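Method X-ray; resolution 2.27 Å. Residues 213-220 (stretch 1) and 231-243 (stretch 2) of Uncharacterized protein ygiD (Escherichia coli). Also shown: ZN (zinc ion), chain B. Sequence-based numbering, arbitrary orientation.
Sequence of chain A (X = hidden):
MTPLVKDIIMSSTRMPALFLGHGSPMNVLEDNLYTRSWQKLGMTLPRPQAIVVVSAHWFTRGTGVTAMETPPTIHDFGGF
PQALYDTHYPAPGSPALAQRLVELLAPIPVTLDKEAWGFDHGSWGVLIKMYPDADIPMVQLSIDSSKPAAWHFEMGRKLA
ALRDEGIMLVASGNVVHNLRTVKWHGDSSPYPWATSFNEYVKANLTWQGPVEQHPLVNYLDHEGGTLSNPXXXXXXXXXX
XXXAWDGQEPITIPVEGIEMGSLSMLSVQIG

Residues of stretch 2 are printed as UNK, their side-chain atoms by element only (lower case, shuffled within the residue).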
ATOM      1  N   GLN A 213       0.200   0.598 -34.406  1.00 59.86           N
ATOM      2  CA  GLN A 213       0.595  -0.754 -34.773  1.00 59.22           C
ATOM      3  C   GLN A 213       1.726  -1.316 -33.887  1.00 57.67           C
ATOM      4  O   GLN A 213       2.269  -2.387 -34.189  1.00 57.92           O
ATOM      5  CB  GLN A 213       1.003  -0.840 -36.266  1.00 59.89           C
ATOM      6  CG  GLN A 213       0.317   0.134 -37.245  1.00 62.85           C
ATOM      7  CD  GLN A 213      -1.174  -0.157 -37.495  1.00 67.24           C
ATOM      8  OE1 GLN A 213      -1.714  -1.183 -37.066  1.00 67.65           O
ATOM      9  NE2 GLN A 213      -1.843   0.766 -38.203  1.00 69.03           N
ATOM     10  N   HIS A 214       2.079  -0.629 -32.799  1.00 55.96           N
ATOM     11  CA  HIS A 214       3.136  -1.130 -31.884  1.00 54.13           C
ATOM     12  C   HIS A 214       2.610  -2.330 -31.087  1.00 53.82           C
ATOM     13  O   HIS A 214       1.576  -2.223 -30.430  1.00 52.70           O
ATOM     14  CB  HIS A 214       3.615  -0.021 -30.933  1.00 53.85           C
ATOM     15  CG  HIS A 214       4.964  -0.258 -30.315  1.00 51.23           C
ATOM     16  ND1 HIS A 214       5.286  -1.407 -29.622  1.00 48.35           N
ATOM     17  CD2 HIS A 214       6.065   0.530 -30.257  1.00 49.60           C
ATOM     18  CE1 HIS A 214       6.529  -1.327 -29.181  1.00 46.60           C
ATOM     19  NE2 HIS A 214       7.027  -0.161 -29.554  1.00 48.49           N
ATOM     20  N   PRO A 215       3.313  -3.487 -31.169  1.00 53.99           N
ATOM     21  CA  PRO A 215       2.993  -4.702 -30.404  1.00 53.71           C
ATOM     22  C   PRO A 215       2.846  -4.458 -28.903  1.00 52.76           C
ATOM     23  O   PRO A 215       1.948  -5.014 -28.275  1.00 52.74           O
ATOM     24  CB  PRO A 215       4.215  -5.599 -30.660  1.00 53.72           C
ATOM     25  CG  PRO A 215       4.659  -5.218 -31.997  1.00 53.82           C
ATOM     26  CD  PRO A 215       4.483  -3.718 -32.040  1.00 54.09           C
ATOM     27  N   LEU A 216       3.703  -3.611 -28.346  1.00 51.92           N
ATOM     28  CA  LEU A 216       3.650  -3.310 -26.920  1.00 50.90           C
ATOM     29  C   LEU A 216       2.551  -2.319 -26.572  1.00 50.53           C
ATOM     30  O   LEU A 216       2.125  -2.226 -25.423  1.00 50.57           O
ATOM     31  CB  LEU A 216       5.008  -2.854 -26.418  1.00 50.89           C
ATOM     32  CG  LEU A 216       6.111  -3.905 -26.555  1.00 50.02           C
ATOM     33  CD1 LEU A 216       7.322  -3.513 -25.711  1.00 49.23           C
ATOM     34  CD2 LEU A 216       5.633  -5.297 -26.145  1.00 48.93           C
ATOM     35  N   VAL A 217       2.069  -1.601 -27.579  1.00 49.94           N
ATOM     36  CA  VAL A 217       0.911  -0.735 -27.409  1.00 49.37           C
ATOM     37  C   VAL A 217      -0.352  -1.576 -27.520  1.00 49.69           C
ATOM     38  O   VAL A 217      -1.301  -1.368 -26.781  1.00 48.71           O
ATOM     39  CB  VAL A 217       0.904   0.424 -28.447  1.00 49.04           C
ATOM     40  CG1 VAL A 217      -0.490   1.045 -28.597  1.00 47.45           C
ATOM     41  CG2 VAL A 217       1.942   1.463 -28.062  1.00 48.57           C
ATOM     42  N   ASN A 218      -0.347  -2.513 -28.469  1.00 50.58           N
ATOM     43  CA  ASN A 218      -1.453  -3.461 -28.678  1.00 51.38           C
ATOM     44  C   ASN A 218      -1.239  -4.745 -27.866  1.00 51.21           C
ATOM     45  O   ASN A 218      -1.512  -5.843 -28.362  1.00 51.75           O
ATOM     46  CB  ASN A 218      -1.580  -3.826 -30.174  1.00 51.20           C
ATOM     47  CG  ASN A 218      -1.955  -2.635 -31.048  1.00 52.67           C
ATOM     48  OD1 ASN A 218      -3.017  -2.030 -30.892  1.00 53.03           O
ATOM     49  ND2 ASN A 218      -1.089  -2.313 -31.989  1.00 53.18           N
ATOM     50  N   TYR A 219      -0.749  -4.608 -26.635  1.00 50.59           N
ATOM     51  CA  TYR A 219      -0.296  -5.755 -25.839  1.00 50.27           C
ATOM     52  C   TYR A 219      -1.429  -6.763 -25.548  1.00 50.49           C
ATOM     53  O   TYR A 219      -1.185  -7.948 -25.447  1.00 50.69           O
ATOM     54  CB  TYR A 219       0.420  -5.308 -24.549  1.00 48.67           C
ATOM     55  CG  TYR A 219      -0.522  -4.741 -23.516  1.00 48.43           C
ATOM     56  CD1 TYR A 219      -0.912  -5.489 -22.400  1.00 47.24           C
ATOM     57  CD2 TYR A 219      -1.048  -3.462 -23.660  1.00 46.11           C
ATOM     58  CE1 TYR A 219      -1.798  -4.959 -21.447  1.00 46.41           C
ATOM     59  CE2 TYR A 219      -1.925  -2.933 -22.725  1.00 46.39           C
ATOM     60  CZ  TYR A 219      -2.297  -3.674 -21.617  1.00 47.74           C
ATOM     61  OH  TYR A 219      -3.191  -3.115 -20.695  1.00 47.08           O
ATOM     62  N   LEU A 220      -2.662  -6.285 -25.456  1.00 51.45           N
ATOM     63  CA  LEU A 220      -3.806  -7.167 -25.225  1.00 52.41           C
ATOM     64  C   LEU A 220      -4.123  -8.109 -26.404  1.00 53.27           C
ATOM     65  O   LEU A 220      -4.928  -9.032 -26.253  1.00 53.24           O
ATOM     66  CB  LEU A 220      -5.040  -6.360 -24.799  1.00 52.15           C
ATOM     67  CG  LEU A 220      -4.950  -5.735 -23.401  1.00 51.93           C
ATOM     68  CD1 LEU A 220      -6.147  -4.815 -23.134  1.00 52.13           C
ATOM     69  CD2 LEU A 220      -4.856  -6.817 -22.339  1.00 49.77           C
ATOM     70  N   UNK A 231      -5.825  -5.493 -15.429  1.00 41.27           N
ATOM     71  CA  UNK A 231      -6.057  -4.039 -15.493  1.00 39.57           C
ATOM     72  C   UNK A 231      -4.769  -3.480 -16.012  1.00 38.57           C
ATOM     73  O   UNK A 231      -3.749  -4.140 -15.885  1.00 39.15           O
ATOM     74  o   UNK A 231      -5.385  -3.942 -13.176  1.00 36.94           O
ATOM     75  c   UNK A 231      -7.748  -3.764 -13.703  1.00 39.00           C
ATOM     76  c   UNK A 231      -6.339  -3.441 -14.135  1.00 39.61           C
ATOM     77  N   UNK A 232      -4.806  -2.311 -16.673  1.00 37.60           N
ATOM     78  CA  UNK A 232      -3.573  -1.897 -17.305  1.00 36.83           C
ATOM     79  C   UNK A 232      -2.454  -1.271 -16.446  1.00 35.41           C
ATOM     80  O   UNK A 232      -1.360  -1.186 -16.953  1.00 36.58           O
ATOM     81  c   UNK A 232      -4.057  -0.885 -18.373  1.00 36.91           C
ATOM     82  c   UNK A 232      -5.543  -0.939 -18.357  1.00 37.40           C
ATOM     83  c   UNK A 232      -5.893  -1.359 -16.979  1.00 37.62           C
ATOM     84  N   UNK A 233      -2.693  -0.904 -15.187  1.00 34.54           N
ATOM     85  CA  UNK A 233      -1.846   0.100 -14.466  1.00 34.55           C
ATOM     86  C   UNK A 233      -0.379  -0.290 -14.267  1.00 33.73           C
ATOM     87  O   UNK A 233       0.501   0.548 -14.398  1.00 32.77           O
ATOM     88  o   UNK A 233      -4.247  -1.634 -12.682  1.00 40.56           O
ATOM     89  c   UNK A 233      -2.307  -0.453 -11.963  1.00 37.56           C
ATOM     90  c   UNK A 233      -2.473   0.544 -13.125  1.00 34.19           C
ATOM     91  c   UNK A 233      -3.123  -1.742 -12.147  1.00 38.45           C
ATOM     92  o   UNK A 233      -2.653  -2.841 -11.746  1.00 37.32           O
ATOM     93  N   UNK A 234      -0.109  -1.569 -13.983  1.00 32.70           N
ATOM     94  CA  UNK A 234       1.287  -2.013 -13.770  1.00 30.48           C
ATOM     95  C   UNK A 234       2.115  -2.189 -15.014  1.00 30.23           C
ATOM     96  O   UNK A 234       3.361  -2.227 -14.954  1.00 30.58           O
ATOM     97  c   UNK A 234       1.377  -2.954 -11.422  1.00 22.30           C
ATOM     98  c   UNK A 234       2.373  -3.007 -10.514  1.00 24.68           C
ATOM     99  c   UNK A 234       0.515  -2.625  -9.422  1.00 20.11           C
ATOM    100  n   UNK A 234       1.820  -2.772  -9.273  1.00 21.51           N
ATOM    101  n   UNK A 234       0.228  -2.749 -10.703  1.00 25.80           N
ATOM    102  c   UNK A 234       1.365  -3.243 -12.893  1.00 30.15           C
ATOM    103  N   UNK A 235       1.430  -2.263 -16.146  1.00 30.89           N
ATOM    104  CA  UNK A 235       2.081  -2.316 -17.440  1.00 31.65           C
ATOM    105  C   UNK A 235       2.338  -0.953 -18.149  1.00 31.77           C
ATOM    106  O   UNK A 235       3.392  -0.737 -18.785  1.00 30.94           O
ATOM    107  c   UNK A 235       1.818  -2.651 -22.066  1.00 36.11           C
ATOM    108  c   UNK A 235       2.768  -4.234 -19.959  1.00 37.72           C
ATOM    109  o   UNK A 235       3.395  -3.780 -23.570  1.00 38.57           O
ATOM    110  c   UNK A 235       1.281  -2.513 -20.769  1.00 35.23           C
ATOM    111  c   UNK A 235       1.762  -3.308 -19.703  1.00 35.45           C
ATOM    112  c   UNK A 235       3.304  -4.386 -21.251  1.00 38.43           C
ATOM    113  c   UNK A 235       2.834  -3.592 -22.294  1.00 38.99           C
ATOM    114  c   UNK A 235       1.212  -3.167 -18.336  1.00 33.17           C
ATOM    115  N   UNK A 236       1.347  -0.071 -18.067  1.00 31.69           N
ATOM    116  CA  UNK A 236       1.358   1.246 -18.740  1.00 33.17           C
ATOM    117  C   UNK A 236       2.627   2.099 -18.519  1.00 32.68           C
ATOM    118  O   UNK A 236       3.038   2.795 -19.453  1.00 32.56           O
ATOM    119  c   UNK A 236      -2.471   2.455 -18.497  1.00 34.55           C
ATOM    120  c   UNK A 236       0.100   2.075 -18.370  1.00 33.19           C
ATOM    121  c   UNK A 236      -1.162   1.646 -20.565  1.00 35.02           C
ATOM    122  c   UNK A 236      -1.231   1.629 -19.009  1.00 35.03           C
ATOM    123  N   UNK A 237       3.251   2.025 -17.318  1.00 32.58           N
ATOM    124  CA  UNK A 237       4.438   2.798 -17.041  1.00 33.73           C
ATOM    125  C   UNK A 237       5.595   2.558 -17.981  1.00 35.65           C
ATOM    126  O   UNK A 237       6.373   3.487 -18.224  1.00 37.19           O
ATOM    127  c   UNK A 237       4.801   2.385 -15.598  1.00 32.84           C
ATOM    128  c   UNK A 237       3.542   2.008 -15.007  1.00 31.11           C
ATOM    129  c   UNK A 237       2.833   1.289 -16.105  1.00 33.00           C
ATOM    130  N   UNK A 238       5.720   1.341 -18.504  1.00 36.63           N
ATOM    131  CA  UNK A 238       6.728   1.025 -19.493  1.00 37.49           C
ATOM    132  C   UNK A 238       6.566   1.849 -20.767  1.00 37.52           C
ATOM    133  O   UNK A 238       7.535   2.191 -21.412  1.00 36.66           O
ATOM    134  c   UNK A 238       7.413  -2.458 -21.312  1.00 38.41           C
ATOM    135  c   UNK A 238       9.012  -0.653 -20.731  1.00 34.83           C
ATOM    136  c   UNK A 238       6.688  -0.490 -19.837  1.00 38.01           C
ATOM    137  c   UNK A 238       7.579  -0.964 -21.000  1.00 37.29           C
ATOM    138  N   UNK A 239       5.324   2.115 -21.147  1.00 38.72           N
ATOM    139  CA  UNK A 239       5.039   2.868 -22.345  1.00 39.80           C
ATOM    140  C   UNK A 239       5.518   4.314 -22.208  1.00 41.45           C
ATOM    141  O   UNK A 239       5.945   4.897 -23.188  1.00 42.73           O
ATOM    142  c   UNK A 239       4.023   0.572 -23.940  1.00 38.30           C
ATOM    143  c   UNK A 239       3.544   2.790 -22.653  1.00 39.72           C
ATOM    144  c   UNK A 239       1.637   1.349 -23.475  1.00 40.20           C
ATOM    145  c   UNK A 239       3.067   1.341 -22.950  1.00 41.13           C
ATOM    146  N   UNK A 240       5.450   4.874 -20.995  1.00 42.23           N
ATOM    147  CA  UNK A 240       6.002   6.195 -20.703  1.00 43.48           C
ATOM    148  C   UNK A 240       7.487   6.203 -21.033  1.00 44.80           C
ATOM    149  O   UNK A 240       7.977   7.124 -21.690  1.00 45.83           O
ATOM    150  c   UNK A 240       4.294   7.015 -19.017  1.00 41.88           C
ATOM    151  c   UNK A 240       1.603   7.803 -18.627  1.00 40.96           C
ATOM    152  c   UNK A 240       3.948   8.376 -18.877  1.00 42.92           C
ATOM    153  c   UNK A 240       3.266   6.060 -18.966  1.00 40.83           C
ATOM    154  c   UNK A 240       5.731   6.605 -19.241  1.00 42.32           C
ATOM    155  o   UNK A 240       0.293   8.220 -18.450  1.00 39.55           O
ATOM    156  c   UNK A 240       2.612   8.770 -18.679  1.00 42.20           C
ATOM    157  c   UNK A 240       1.919   6.447 -18.766  1.00 39.65           C
ATOM    158  N   UNK A 241       8.191   5.151 -20.617  1.00 45.76           N
ATOM    159  CA  UNK A 241       9.615   4.987 -20.920  1.00 45.91           C
ATOM    160  C   UNK A 241       9.830   4.721 -22.409  1.00 45.93           C
ATOM    161  O   UNK A 241      10.617   5.419 -23.053  1.00 46.60           O
ATOM    162  c   UNK A 241      11.637   3.548 -20.553  1.00 47.06           C
ATOM    163  c   UNK A 241      10.238   4.257 -18.584  1.00 46.69           C
ATOM    164  c   UNK A 241      10.243   3.869 -20.068  1.00 46.31           C
ATOM    165  N   UNK A 242       9.127   3.743 -22.983  1.00 45.73           N
ATOM    166  CA  UNK A 242       9.302   3.464 -24.419  1.00 45.41           C
ATOM    167  C   UNK A 242       8.948   4.636 -25.320  1.00 45.12           C
ATOM    168  O   UNK A 242       9.593   4.840 -26.353  1.00 45.75           O
ATOM    169  c   UNK A 242      10.520   0.628 -24.816  1.00 43.62           C
ATOM    170  c   UNK A 242       8.514   2.239 -24.877  1.00 45.04           C
ATOM    171  c   UNK A 242       8.164  -0.116 -25.442  1.00 45.88           C
ATOM    172  c   UNK A 242       9.003   0.825 -24.582  1.00 46.26           C
ATOM    173  N   UNK A 243       7.911   5.385 -24.960  1.00 45.43           N
ATOM    174  CA  UNK A 243       7.541   6.611 -25.698  1.00 45.98           C
ATOM    175  C   UNK A 243       8.723   7.575 -25.853  1.00 46.32           C
ATOM    176  O   UNK A 243       8.816   8.273 -26.850  1.00 46.43           O
TER
HETATM  177 ZN    ZN B 272       2.835  -2.733  -7.571  1.00 23.09          ZN

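Position 231 carries one carbon bearing an oxygen and a second carbon, with no contact to stretch 1: Thr231. At 232 three carbons close a ring onto the backbone N, and CB is 3.3 Å from Tyr219 OH, so the residue is Pro232. Position 233 has three carbons, the last bearing two oxygens, and its CA-to-CB bond points away from stretch 1. This is Glu233, whose OE1 accepts a hydrogen bond from Thr231 OG1 at 2.6 Å.

Position 234 shows one carbon followed by a five-membered ring of three carbons and two nitrogens, the signature of His234. Its NE2 binds the zinc ion ZN at 2.0 Å, and its ND1 donates to Glu233 OE2 at 3.1 Å with an angle of 172°, so one ring nitrogen binds the metal while the other is hydrogen-bonded to the carboxylate.

At 235 one carbon leads to a six-carbon ring bearing an oxygen. The ring lies over a face of the Tyr219 ring, and the oxygen sits 2.7 Å from Leu216 O. It is Tyr235, with chi1 at 180° (t).

Position 236 has four carbons forked at the second, as in leucine. Leu236 makes no contact within 4.5 Å of stretch 1. Position 237 again closes three carbons onto N: Pro237, out of reach. At 238 the CA-to-CB bond points toward stretch 1 and four carbons fork at the second: Leu238, whose CD2 comes no nearer than 4.5 Å to Leu216 CD1. At 239 the same fork has a sideways CA-to-CB bond, yet a terminal carbon reaches 3.7 Å from Leu216 O: Leu239.

At 240 a six-carbon ring with an oxygen marks Tyr240, out of reach of stretch 1, its OH hydrogen-bonded elsewhere in the structure. Position 241 has one carbon carrying two others, hence Val241. Four carbons forked at the second return at 242, one of them 3.5 Å from Leu216 CD1: Leu242. Position 243 has no side-chain atoms and is Gly243; an ideal CB there would lie 3.0 Å from Leu239 O.

The contact buries 376 Å², summed over both sides, and centers on Tyr235. Its ring stacks face-to-face with that of Tyr219, centroids 4.1 Å apart and planes at 26°, while Tyr235 OH donates to Leu216 O at 2.7 Å near the ring plane. One residue thus combines an aromatic stack with a directional bond to the loop backbone. In the helix that follows, Leu239 and Leu242 pack against Leu216: Leu239 CD2 is 4.3 Å from Leu216 CB, and Leu242 CD1 also reaches His214 CE1 at 4.3 Å.

Stretch 2, residues 231-243: TPEHYLPLLYVLG
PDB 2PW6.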